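Local coordinates for protein CCMAN5 (Cellulosimicrobium cellulans, PDB 2XSG) that probably hydrolyses alpha-mannosidic linkages as a family 92 glycoside hydrolase, an activity linked to mannose-6-phosphate modification of recombinant lysosomal enzymes, at residues L12-V17 / Y312-R317. Coordinates in Å, arbitrary orientation, origin at the centre of the assembly. Residues are numbered along the deposited sequence.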
# COMPACT_ATOMS: atom_id res chain seq x y z
N LEU A 12 0.96 20.46 0.91
CA LEU A 12 -0.34 19.97 1.39
C LEU A 12 -0.33 18.56 1.99
O LEU A 12 -1.22 18.21 2.77
CB LEU A 12 -1.40 20.06 0.29
CG LEU A 12 -1.70 21.44 -0.29
CD1 LEU A 12 -2.79 21.30 -1.36
CD2 LEU A 12 -2.13 22.47 0.81
N VAL A 13 0.68 17.77 1.61
CA VAL A 13 0.91 16.44 2.18
C VAL A 13 1.31 16.52 3.67
O VAL A 13 2.21 17.29 4.04
CB VAL A 13 1.99 15.68 1.35
CG1 VAL A 13 2.36 14.34 1.95
CG2 VAL A 13 1.53 15.49 -0.09
N ASP A 14 0.65 15.73 4.50
CA ASP A 14 1.07 15.55 5.89
C ASP A 14 1.62 14.13 6.08
O ASP A 14 0.85 13.18 6.30
CB ASP A 14 -0.12 15.82 6.83
CG ASP A 14 0.27 15.83 8.31
OD1 ASP A 14 1.38 15.36 8.69
OD2 ASP A 14 -0.57 16.28 9.12
N VAL A 15 2.95 13.99 6.03
CA VAL A 15 3.58 12.66 6.12
C VAL A 15 3.43 12.01 7.50
O VAL A 15 3.83 10.86 7.70
CB VAL A 15 5.07 12.65 5.69
CG1 VAL A 15 5.26 13.18 4.26
CG2 VAL A 15 5.95 13.43 6.69
N PHE A 16 2.86 12.73 8.47
CA PHE A 16 2.68 12.16 9.80
C PHE A 16 1.33 11.49 9.98
O PHE A 16 1.11 10.76 10.94
CB PHE A 16 2.91 13.21 10.88
CG PHE A 16 4.34 13.64 10.97
CD1 PHE A 16 5.30 12.78 11.50
CD2 PHE A 16 4.71 14.90 10.55
CE1 PHE A 16 6.63 13.17 11.58
CE2 PHE A 16 6.04 15.31 10.63
CZ PHE A 16 7.00 14.44 11.15
N VAL A 17 0.43 11.71 9.02
CA VAL A 17 -0.86 11.05 9.05
C VAL A 17 -0.66 9.55 9.01
O VAL A 17 0.00 9.03 8.11
CB VAL A 17 -1.77 11.54 7.91
CG1 VAL A 17 -2.97 10.56 7.71
CG2 VAL A 17 -2.24 12.97 8.22
N TYR A 312 -4.33 15.10 -0.86
CA TYR A 312 -2.94 15.11 -1.33
C TYR A 312 -2.01 14.21 -0.51
O TYR A 312 -1.05 13.64 -1.05
CB TYR A 312 -2.38 16.54 -1.54
CG TYR A 312 -2.94 17.15 -2.82
CD1 TYR A 312 -2.52 16.68 -4.09
CD2 TYR A 312 -3.91 18.14 -2.78
CE1 TYR A 312 -3.06 17.21 -5.25
CE2 TYR A 312 -4.45 18.67 -3.94
CZ TYR A 312 -4.03 18.19 -5.18
OH TYR A 312 -4.56 18.72 -6.32
N THR A 313 -2.30 14.09 0.78
CA THR A 313 -1.58 13.18 1.66
C THR A 313 -1.78 11.73 1.18
O THR A 313 -0.83 10.96 1.09
CB THR A 313 -2.05 13.33 3.13
OG1 THR A 313 -1.78 14.66 3.60
CG2 THR A 313 -1.36 12.29 4.04
N HIS A 314 -3.02 11.38 0.84
CA HIS A 314 -3.31 10.03 0.38
C HIS A 314 -2.88 9.80 -1.08
O HIS A 314 -2.50 8.67 -1.45
CB HIS A 314 -4.76 9.62 0.63
CG HIS A 314 -5.09 9.52 2.09
ND1 HIS A 314 -4.39 8.71 2.95
CD2 HIS A 314 -6.03 10.15 2.84
CE1 HIS A 314 -4.88 8.84 4.17
NE2 HIS A 314 -5.89 9.69 4.13
N LEU A 315 -2.91 10.85 -1.90
CA LEU A 315 -2.29 10.73 -3.22
C LEU A 315 -0.79 10.42 -3.06
O LEU A 315 -0.24 9.53 -3.75
CB LEU A 315 -2.51 11.99 -4.07
CG LEU A 315 -2.19 11.93 -5.57
CD1 LEU A 315 -3.08 10.92 -6.32
CD2 LEU A 315 -2.30 13.31 -6.22
N TYR A 316 -0.13 11.12 -2.14
CA TYR A 316 1.28 10.85 -1.82
C TYR A 316 1.48 9.36 -1.46
O TYR A 316 2.36 8.70 -1.97
CB TYR A 316 1.77 11.80 -0.73
CG TYR A 316 3.05 11.41 -0.03
CD1 TYR A 316 4.31 11.74 -0.56
CD2 TYR A 316 3.02 10.72 1.18
CE1 TYR A 316 5.50 11.37 0.10
CE2 TYR A 316 4.19 10.35 1.84
CZ TYR A 316 5.43 10.68 1.29
OH TYR A 316 6.59 10.32 1.96
N ARG A 317 0.62 8.84 -0.59
CA ARG A 317 0.69 7.45 -0.14
C ARG A 317 0.42 6.44 -1.27
O ARG A 317 0.92 5.31 -1.22
CB ARG A 317 -0.31 7.21 0.98
CG ARG A 317 -0.07 7.99 2.27
CD ARG A 317 1.25 7.61 2.89
NE ARG A 317 1.38 8.15 4.24
CZ ARG A 317 2.54 8.29 4.89
NH1 ARG A 317 3.69 7.94 4.33
NH2 ARG A 317 2.54 8.79 6.12
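L12 opens the contact with its CD1 methyl 3.6 Å from CD2 of Y312, whose hydroxyl is hydrogen-bonded to the carbonyl of V293. V13, the residue of 12-17 most covered by the helix, comes closest to the helix backbone (CA to CA of T313, 4.1 Å). Its CG2 rests 3.3 Å from O of Y312, while CG1 sits over the face of the Y316 ring, 4.0 Å from the centroid, a CH-pi contact. D14 N donates to T313 OG1 (2.8 Å, nearly linear); OG1 is also bonded to the carbonyl of R309, one turn earlier. D14 begins a type I beta turn ending at V17, closed by V17 N to D14 O (3.1 Å) and reinforced by an Asx turn, F16 N to D14 OD1 (3.0 Å). The contact joins a loop in the strand-rich GH92 N-terminal family region to helix 306-318 of the catalytic one. V15 packs CG1 3.9 Å from CE2 of Y316. The F16 CA-CB bond points away from the helix; its side chain touches A108 of strand 106-109. V17 CB lies 4.0 Å from T313 CG2, and V17 O accepts from R317 NH2 (3.2 Å), while NH1 of the same guanidinium bonds the carbonyl of M27.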